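Local coordinates for putative acetamidase/formamidase (Yersinia enterocolitica subsp. palearctica serotype O:3, PDB 5UBU), which probably hydrolyses carbon-nitrogen bonds, other than peptide bonds, in linear amides, at residues K98-M109 against I199-R210; R215-A223 against A234-V245. One frame throughout, in Å; residues are numbered along the deposited sequence.

Interaction 1 of 2, residues K98-M109 against I199-R210; sequences KGDVIAVYIESM and IGPGSITYLPVR
Ile106 meets Ile199, Gly200 and Pro201, where the chain enters a beta turn, and its side chain can be followed outward atom by atom. CB lies 3.6 Å from Gly200 O. The CG2 branch, anti to the backbone N, turns to the prolyl nitrogen, 3.8 Å from Pro201 N. CG1, on the other branch, carries the chain on extended (chi2 174°), which sets CD1 3.5 Å from Ile199 O and 3.9 Å from Ile199 CG2. The backbone of the same residue is gripped twice: Ile106 N donates to Ser203 O, and Ile106 O accepts from Gly202 N at 3.0 Å. Gly200 to Ser203 is a type II beta turn with Gly202, at positive phi, in its third position; Ser203 OG bonds back to Gly200 O at 2.6 Å. One water joins Ser203 OG, Val104 O and Thr205 OG1.

Beyond the turn, Val104 with Thr205 and Ile102 with Leu207 are antiparallel hydrogen-bonded pairs. On the face of Val101 and Ala103, Ala103 CB rests 3.7 Å from Tyr206 CE1, while the Tyr206 hydroxyl bonds Glu259. On the other face, Ile102 CG1 packs on Val209 CG2 at 3.6 Å. The ladder is an interior step of a large mixed beta sheet, strand 101-111 having strand 239-248 on its other side, where Glu107 and Ser108 facing Thr242 form a classic beta bulge.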
# COMPACT_ATOMS: atom_id res chain seq x y z
N LYS B 98 9.19 -9.11 -31.13
CA LYS B 98 8.18 -8.49 -30.29
C LYS B 98 6.78 -8.96 -30.68
O LYS B 98 6.43 -8.95 -31.86
CB LYS B 98 8.28 -6.97 -30.36
CG LYS B 98 7.28 -6.22 -29.52
CD LYS B 98 7.61 -4.72 -29.57
CE LYS B 98 6.45 -3.81 -29.17
NZ LYS B 98 5.80 -4.21 -27.90
N GLY B 99 6.01 -9.39 -29.69
CA GLY B 99 4.67 -9.91 -29.91
C GLY B 99 4.61 -11.41 -29.73
O GLY B 99 3.52 -11.98 -29.61
N ASP B 100 5.79 -12.06 -29.73
CA ASP B 100 5.90 -13.51 -29.53
C ASP B 100 6.00 -13.83 -28.05
O ASP B 100 5.95 -12.93 -27.19
CB ASP B 100 7.12 -14.09 -30.27
CG ASP B 100 7.00 -13.99 -31.79
OD1 ASP B 100 5.88 -13.72 -32.28
OD2 ASP B 100 8.01 -14.22 -32.49
N VAL B 101 6.11 -15.12 -27.75
CA VAL B 101 6.22 -15.60 -26.39
C VAL B 101 7.24 -16.72 -26.31
O VAL B 101 7.23 -17.62 -27.16
CB VAL B 101 4.86 -16.13 -25.88
CG1 VAL B 101 5.01 -16.81 -24.53
CG2 VAL B 101 3.86 -14.99 -25.78
N ILE B 102 8.11 -16.66 -25.31
CA ILE B 102 9.09 -17.71 -25.09
C ILE B 102 8.48 -18.66 -24.07
O ILE B 102 8.03 -18.22 -23.01
CB ILE B 102 10.39 -17.16 -24.49
CG1 ILE B 102 11.04 -16.13 -25.41
CG2 ILE B 102 11.37 -18.30 -24.19
CD1 ILE B 102 11.45 -16.66 -26.78
N ALA B 103 8.44 -19.94 -24.40
CA ALA B 103 7.92 -20.96 -23.49
C ALA B 103 9.13 -21.65 -22.90
O ALA B 103 9.97 -22.17 -23.63
CB ALA B 103 7.04 -21.95 -24.24
N VAL B 104 9.24 -21.65 -21.57
CA VAL B 104 10.38 -22.28 -20.90
C VAL B 104 9.89 -23.42 -20.03
O VAL B 104 9.28 -23.20 -18.98
CB VAL B 104 11.15 -21.27 -20.03
CG1 VAL B 104 12.35 -21.95 -19.37
CG2 VAL B 104 11.60 -20.08 -20.86
N TYR B 105 10.15 -24.65 -20.48
CA TYR B 105 9.77 -25.83 -19.73
C TYR B 105 10.97 -26.33 -18.94
O TYR B 105 11.99 -26.65 -19.52
CB TYR B 105 9.22 -26.93 -20.65
CG TYR B 105 9.04 -28.26 -19.94
CD1 TYR B 105 8.15 -28.38 -18.89
CD2 TYR B 105 9.73 -29.39 -20.35
CE1 TYR B 105 7.98 -29.58 -18.21
CE2 TYR B 105 9.56 -30.61 -19.69
CZ TYR B 105 8.69 -30.69 -18.62
OH TYR B 105 8.51 -31.87 -17.96
N ILE B 106 10.85 -26.36 -17.61
CA ILE B 106 11.94 -26.83 -16.76
C ILE B 106 11.80 -28.35 -16.62
O ILE B 106 10.78 -28.83 -16.13
CB ILE B 106 11.92 -26.14 -15.39
CG1 ILE B 106 11.97 -24.61 -15.57
CG2 ILE B 106 13.09 -26.62 -14.54
CD1 ILE B 106 11.81 -23.82 -14.28
N GLU B 107 12.81 -29.09 -17.06
CA GLU B 107 12.76 -30.55 -16.98
C GLU B 107 13.23 -31.05 -15.64
O GLU B 107 12.58 -31.92 -15.04
CB GLU B 107 13.65 -31.20 -18.04
CG GLU B 107 13.26 -30.96 -19.48
CD GLU B 107 14.13 -31.74 -20.44
OE1 GLU B 107 14.02 -31.52 -21.67
OE2 GLU B 107 14.96 -32.55 -19.97
N SER B 108 14.37 -30.53 -15.20
CA SER B 108 14.99 -30.95 -13.97
C SER B 108 15.95 -29.92 -13.39
O SER B 108 16.43 -29.02 -14.09
CB SER B 108 15.76 -32.24 -14.23
OG SER B 108 16.72 -32.05 -15.25
N MSE B 109 16.21 -30.06 -12.09
CA MSE B 109 17.10 -29.18 -11.35
C MSE B 109 17.82 -30.00 -10.32
O MSE B 109 17.19 -30.60 -9.45
CB MSE B 109 16.29 -28.08 -10.67
CG MSE B 109 15.73 -27.08 -11.67
SE MSE B 109 14.79 -25.64 -10.71
CE MSE B 109 16.34 -24.78 -9.87
N ILE B 199 7.50 -22.35 -10.20
CA ILE B 199 8.34 -22.33 -11.40
C ILE B 199 9.53 -23.28 -11.23
O ILE B 199 10.68 -22.85 -11.13
CB ILE B 199 8.76 -20.87 -11.72
CG1 ILE B 199 7.50 -20.05 -11.98
CG2 ILE B 199 9.68 -20.82 -12.94
CD1 ILE B 199 7.75 -18.58 -12.20
N GLY B 200 9.23 -24.57 -11.21
CA GLY B 200 10.24 -25.62 -11.07
C GLY B 200 9.99 -26.75 -12.06
O GLY B 200 9.21 -26.59 -13.01
N PRO B 201 10.66 -27.89 -11.86
CA PRO B 201 10.48 -29.05 -12.73
C PRO B 201 9.01 -29.37 -12.91
O PRO B 201 8.27 -29.40 -11.94
CB PRO B 201 11.19 -30.17 -11.99
CG PRO B 201 12.26 -29.47 -11.22
CD PRO B 201 11.71 -28.13 -10.85
N GLY B 202 8.60 -29.56 -14.16
CA GLY B 202 7.20 -29.85 -14.49
C GLY B 202 6.36 -28.63 -14.76
O GLY B 202 5.14 -28.74 -14.88
N SER B 203 6.99 -27.45 -14.88
CA SER B 203 6.27 -26.21 -15.16
C SER B 203 6.76 -25.62 -16.48
O SER B 203 7.91 -25.81 -16.86
CB SER B 203 6.49 -25.19 -14.05
OG SER B 203 7.82 -24.65 -14.07
N ILE B 204 5.87 -24.88 -17.14
CA ILE B 204 6.16 -24.20 -18.39
C ILE B 204 5.85 -22.74 -18.13
O ILE B 204 4.71 -22.43 -17.81
CB ILE B 204 5.28 -24.69 -19.56
CG1 ILE B 204 5.38 -26.21 -19.73
CG2 ILE B 204 5.69 -23.99 -20.85
CD1 ILE B 204 4.43 -26.78 -20.77
N THR B 205 6.84 -21.87 -18.25
CA THR B 205 6.62 -20.44 -18.03
C THR B 205 6.58 -19.73 -19.39
O THR B 205 7.44 -19.97 -20.24
CB THR B 205 7.72 -19.82 -17.13
OG1 THR B 205 7.74 -20.49 -15.87
CG2 THR B 205 7.46 -18.35 -16.88
N TYR B 206 5.57 -18.87 -19.57
CA TYR B 206 5.39 -18.11 -20.81
C TYR B 206 5.79 -16.66 -20.56
O TYR B 206 5.22 -16.01 -19.70
CB TYR B 206 3.94 -18.21 -21.28
CG TYR B 206 3.51 -19.64 -21.52
CD1 TYR B 206 3.99 -20.35 -22.61
CD2 TYR B 206 2.62 -20.28 -20.66
CE1 TYR B 206 3.61 -21.67 -22.84
CE2 TYR B 206 2.23 -21.60 -20.88
CZ TYR B 206 2.73 -22.29 -21.98
OH TYR B 206 2.36 -23.58 -22.22
N LEU B 207 6.77 -16.17 -21.32
CA LEU B 207 7.29 -14.80 -21.17
C LEU B 207 7.10 -13.98 -22.46
O LEU B 207 7.45 -14.45 -23.54
CB LEU B 207 8.78 -14.88 -20.84
CG LEU B 207 9.13 -15.59 -19.53
CD1 LEU B 207 10.63 -15.86 -19.42
CD2 LEU B 207 8.65 -14.78 -18.33
N PRO B 208 6.60 -12.74 -22.34
CA PRO B 208 6.36 -11.94 -23.53
C PRO B 208 7.62 -11.32 -24.12
O PRO B 208 8.33 -10.59 -23.44
CB PRO B 208 5.43 -10.83 -23.03
CG PRO B 208 5.52 -10.83 -21.54
CD PRO B 208 6.46 -11.93 -21.12
N VAL B 209 7.86 -11.60 -25.40
CA VAL B 209 9.01 -11.08 -26.10
C VAL B 209 8.79 -9.61 -26.46
O VAL B 209 7.73 -9.24 -26.94
CB VAL B 209 9.29 -11.86 -27.40
CG1 VAL B 209 10.50 -11.29 -28.14
CG2 VAL B 209 9.53 -13.33 -27.10
N ARG B 210 9.81 -8.79 -26.18
CA ARG B 210 9.78 -7.36 -26.51
C ARG B 210 11.08 -6.92 -27.19
O ARG B 210 11.17 -5.79 -27.67
CB ARG B 210 9.52 -6.52 -25.26
CG ARG B 210 8.16 -6.79 -24.62
CD ARG B 210 7.92 -5.86 -23.45
NE ARG B 210 6.64 -6.12 -22.79
CZ ARG B 210 6.44 -6.99 -21.79
NH1 ARG B 210 5.22 -7.13 -21.27
NH2 ARG B 210 7.43 -7.74 -21.32
O HOH W 1 9.08 -22.71 -16.03

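Interaction 2 of 2, residues R215-A223 against A234-V245; sequences RLFIGDAHA and AVEFASITTIKV. With NA (sodium ion), chain G; NA (sodium ion), chain H.
Asp220, His222 and Glu236 converge on one sodium ion, and this metal coordination is the first kind of interaction that joins the segments. Asp220 OD1 binds the ion at 2.3 Å and His222 NE2 does so at 2.3 Å, while Glu236 chelates it through OE1 and OE2, both at 2.2 Å. A bend in the glutamate chain (chi2 -63°) folds its carboxylate back to the ion. Asp220 OD2 reaches the second sodium at 2.2 Å, so one carboxylate bridges both metals; Asn193, Asp195 and a water are further ligands there.

Contacts to the rings come next. Ala234 CB sits over the centre of one His222 face, 3.6 Å from the ring centroid, a CH-pi contact, and Asp220 O lies off-centre above the opposite face. Glu236 OE2 meets the imidazole at its edge, with carboxylate and ring planes 75° apart. Ala223 CB lies over a face of the Phe237 ring, whose edge meets the backbone of His222.

Hydrogen bonds form a third group. Ala223 N donates to Val235 O at 3.0 Å, in the carbonyl plane, Phe237 N makes a longer bond to Ala221 O, and a water links Ala221 N to Phe237 O. Ala234 N bonds Glu236 OE1 from above the carboxylate plane, helping to position this ligand.

Apolar packing completes the list: Leu216 CD2 and Val245 CG2 meet tip to tip at 3.7 Å, and Ile218 CD1 touches Ile243 CG2 and Thr241 CG2. Here strands 215-222 and 239-245, at 112°, belong to different sheets. The first runs between strands 87-93 and 169-175, the second between strands 55-59 and 101-111, so these side chains fill the interface between the two layers.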
# COMPACT_ATOMS: atom_id res chain seq x y z
N ARG B 215 16.02 -12.95 -25.80
CA ARG B 215 17.01 -12.63 -24.75
C ARG B 215 16.57 -13.22 -23.41
O ARG B 215 16.20 -12.50 -22.50
CB ARG B 215 17.29 -11.13 -24.66
CG ARG B 215 18.13 -10.62 -25.81
CD ARG B 215 18.27 -9.11 -25.79
NE ARG B 215 19.44 -8.75 -26.59
CZ ARG B 215 20.68 -8.56 -26.11
NH1 ARG B 215 20.95 -8.63 -24.80
NH2 ARG B 215 21.66 -8.26 -26.94
N LEU B 216 16.63 -14.54 -23.33
CA LEU B 216 16.24 -15.27 -22.13
C LEU B 216 17.36 -15.29 -21.08
O LEU B 216 18.51 -15.59 -21.40
CB LEU B 216 15.88 -16.72 -22.48
CG LEU B 216 15.48 -17.67 -21.33
CD1 LEU B 216 14.24 -17.18 -20.60
CD2 LEU B 216 15.26 -19.07 -21.91
N PHE B 217 16.99 -14.96 -19.85
CA PHE B 217 17.91 -14.96 -18.72
C PHE B 217 17.38 -15.91 -17.66
O PHE B 217 16.16 -16.00 -17.45
CB PHE B 217 18.04 -13.57 -18.10
CG PHE B 217 18.68 -12.55 -18.99
CD1 PHE B 217 17.93 -11.83 -19.90
CD2 PHE B 217 20.04 -12.28 -18.88
CE1 PHE B 217 18.53 -10.87 -20.71
CE2 PHE B 217 20.65 -11.33 -19.67
CZ PHE B 217 19.89 -10.60 -20.58
N ILE B 218 18.28 -16.60 -16.98
CA ILE B 218 17.88 -17.56 -15.93
C ILE B 218 18.89 -17.52 -14.79
O ILE B 218 20.05 -17.14 -14.97
CB ILE B 218 17.71 -18.98 -16.52
CG1 ILE B 218 17.09 -19.94 -15.50
CG2 ILE B 218 19.04 -19.53 -17.05
CD1 ILE B 218 16.78 -21.31 -16.07
N GLY B 219 18.44 -17.88 -13.59
CA GLY B 219 19.33 -17.91 -12.42
C GLY B 219 18.60 -18.00 -11.11
O GLY B 219 17.40 -18.22 -11.08
N ASP B 220 19.35 -17.86 -10.02
CA ASP B 220 18.80 -17.88 -8.66
C ASP B 220 17.95 -19.13 -8.37
O ASP B 220 16.74 -19.05 -8.16
CB ASP B 220 18.01 -16.58 -8.42
CG ASP B 220 17.48 -16.44 -6.98
OD1 ASP B 220 18.08 -16.95 -6.01
OD2 ASP B 220 16.45 -15.77 -6.85
N ALA B 221 18.60 -20.29 -8.39
CA ALA B 221 17.91 -21.53 -8.11
C ALA B 221 17.67 -21.64 -6.60
O ALA B 221 18.51 -21.22 -5.79
CB ALA B 221 18.74 -22.71 -8.59
N HIS B 222 16.49 -22.16 -6.22
CA HIS B 222 16.14 -22.36 -4.81
C HIS B 222 15.87 -23.83 -4.56
O HIS B 222 15.19 -24.47 -5.35
CB HIS B 222 14.88 -21.61 -4.38
CG HIS B 222 14.99 -20.13 -4.46
ND1 HIS B 222 13.91 -19.33 -4.76
CD2 HIS B 222 16.05 -19.30 -4.30
CE1 HIS B 222 14.29 -18.06 -4.75
NE2 HIS B 222 15.58 -18.02 -4.48
N ALA B 223 16.40 -24.37 -3.47
CA ALA B 223 16.17 -25.78 -3.11
C ALA B 223 14.77 -25.95 -2.53
O ALA B 223 14.23 -27.05 -2.52
CB ALA B 223 17.22 -26.26 -2.13
N ALA B 234 15.68 -17.67 0.26
CA ALA B 234 15.22 -19.04 0.34
C ALA B 234 16.50 -19.83 0.58
O ALA B 234 17.44 -19.29 1.16
CB ALA B 234 14.57 -19.44 -0.97
N VAL B 235 16.53 -21.10 0.19
CA VAL B 235 17.76 -21.89 0.31
C VAL B 235 18.40 -21.72 -1.07
O VAL B 235 18.08 -22.43 -2.01
CB VAL B 235 17.52 -23.37 0.69
CG1 VAL B 235 18.81 -24.17 0.58
CG2 VAL B 235 16.94 -23.46 2.10
N GLU B 236 19.30 -20.74 -1.16
CA GLU B 236 19.99 -20.40 -2.40
C GLU B 236 21.08 -21.42 -2.72
O GLU B 236 21.90 -21.75 -1.85
CB GLU B 236 20.68 -19.04 -2.23
CG GLU B 236 19.81 -17.92 -1.67
CD GLU B 236 18.64 -17.55 -2.55
OE1 GLU B 236 17.69 -16.92 -2.02
OE2 GLU B 236 18.66 -17.87 -3.76
N PHE B 237 21.13 -21.91 -3.97
CA PHE B 237 22.15 -22.89 -4.35
C PHE B 237 22.52 -22.84 -5.84
O PHE B 237 21.80 -22.28 -6.65
CB PHE B 237 21.74 -24.32 -3.92
CG PHE B 237 20.74 -24.99 -4.84
CD1 PHE B 237 19.48 -24.47 -5.05
CD2 PHE B 237 21.05 -26.20 -5.44
CE1 PHE B 237 18.57 -25.11 -5.88
CE2 PHE B 237 20.12 -26.85 -6.27
CZ PHE B 237 18.88 -26.30 -6.48
N ALA B 238 23.69 -23.40 -6.14
CA ALA B 238 24.20 -23.50 -7.49
C ALA B 238 23.58 -24.78 -8.04
O ALA B 238 23.59 -25.81 -7.36
CB ALA B 238 25.72 -23.59 -7.46
N SER B 239 23.04 -24.72 -9.27
CA SER B 239 22.36 -25.88 -9.86
C SER B 239 22.68 -26.20 -11.30
O SER B 239 23.29 -25.40 -12.01
CB SER B 239 20.85 -25.65 -9.83
OG SER B 239 20.47 -24.67 -10.79
N ILE B 240 22.22 -27.38 -11.70
CA ILE B 240 22.31 -27.87 -13.07
C ILE B 240 20.84 -27.89 -13.46
O ILE B 240 20.13 -28.85 -13.18
CB ILE B 240 22.93 -29.28 -13.18
CG1 ILE B 240 24.35 -29.29 -12.60
CG2 ILE B 240 22.95 -29.72 -14.64
CD1 ILE B 240 25.03 -30.63 -12.62
N THR B 241 20.38 -26.80 -14.07
CA THR B 241 18.99 -26.65 -14.49
C THR B 241 18.89 -26.94 -15.97
O THR B 241 19.54 -26.29 -16.78
CB THR B 241 18.48 -25.22 -14.22
OG1 THR B 241 18.53 -24.96 -12.81
CG2 THR B 241 17.06 -25.04 -14.72
N THR B 242 18.06 -27.93 -16.32
CA THR B 242 17.83 -28.31 -17.70
C THR B 242 16.47 -27.80 -18.13
O THR B 242 15.46 -28.11 -17.51
CB THR B 242 17.92 -29.84 -17.89
OG1 THR B 242 19.23 -30.29 -17.54
CG2 THR B 242 17.67 -30.23 -19.35
N ILE B 243 16.45 -27.02 -19.21
CA ILE B 243 15.21 -26.44 -19.74
C ILE B 243 15.02 -26.74 -21.23
O ILE B 243 15.98 -27.07 -21.94
CB ILE B 243 15.20 -24.90 -19.57
CG1 ILE B 243 16.37 -24.24 -20.31
CG2 ILE B 243 15.26 -24.54 -18.09
CD1 ILE B 243 16.40 -22.73 -20.20
N LYS B 244 13.77 -26.64 -21.67
CA LYS B 244 13.41 -26.83 -23.08
C LYS B 244 12.74 -25.49 -23.41
O LYS B 244 11.76 -25.10 -22.78
CB LYS B 244 12.44 -28.00 -23.29
CG LYS B 244 12.54 -28.72 -24.63
CD LYS B 244 11.23 -29.26 -25.20
CE LYS B 244 11.44 -30.30 -26.30
NZ LYS B 244 10.25 -30.45 -27.18
N VAL B 245 13.29 -24.77 -24.38
CA VAL B 245 12.79 -23.46 -24.76
C VAL B 245 12.14 -23.53 -26.13
O VAL B 245 12.76 -24.04 -27.07
CB VAL B 245 13.94 -22.44 -24.79
CG1 VAL B 245 13.43 -21.04 -25.15
CG2 VAL B 245 14.67 -22.43 -23.45
NA NA G . 17.10 -16.29 -4.09
NA NA H . 15.19 -14.34 -5.71
O HOH W 2 21.66 -20.96 -8.84
O HOH W 3 15.10 -12.61 -3.37

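Overall arrangement
Followed from the N terminus, the chain first lays down 98-109 and makes an excursion of 89 residues, rich in strands and without helix, before 199-210 returns to close interaction 1. Strand 214-222 then follows almost at once, and only ten residues separate 215-223 from 234-245, the two partners of interaction 2. The two loops are therefore in series, neither crossing nor enclosing one another. They meet in space nonetheless: strand 239-248 pairs with strand 101-111, through Tyr105 O to Lys244 N and Glu107 N to Thr242 O, and Met109 packs on Ala221. Interaction 1 thus pairs two inner strands of one sheet, and interaction 2 joins that sheet to the metal-binding one.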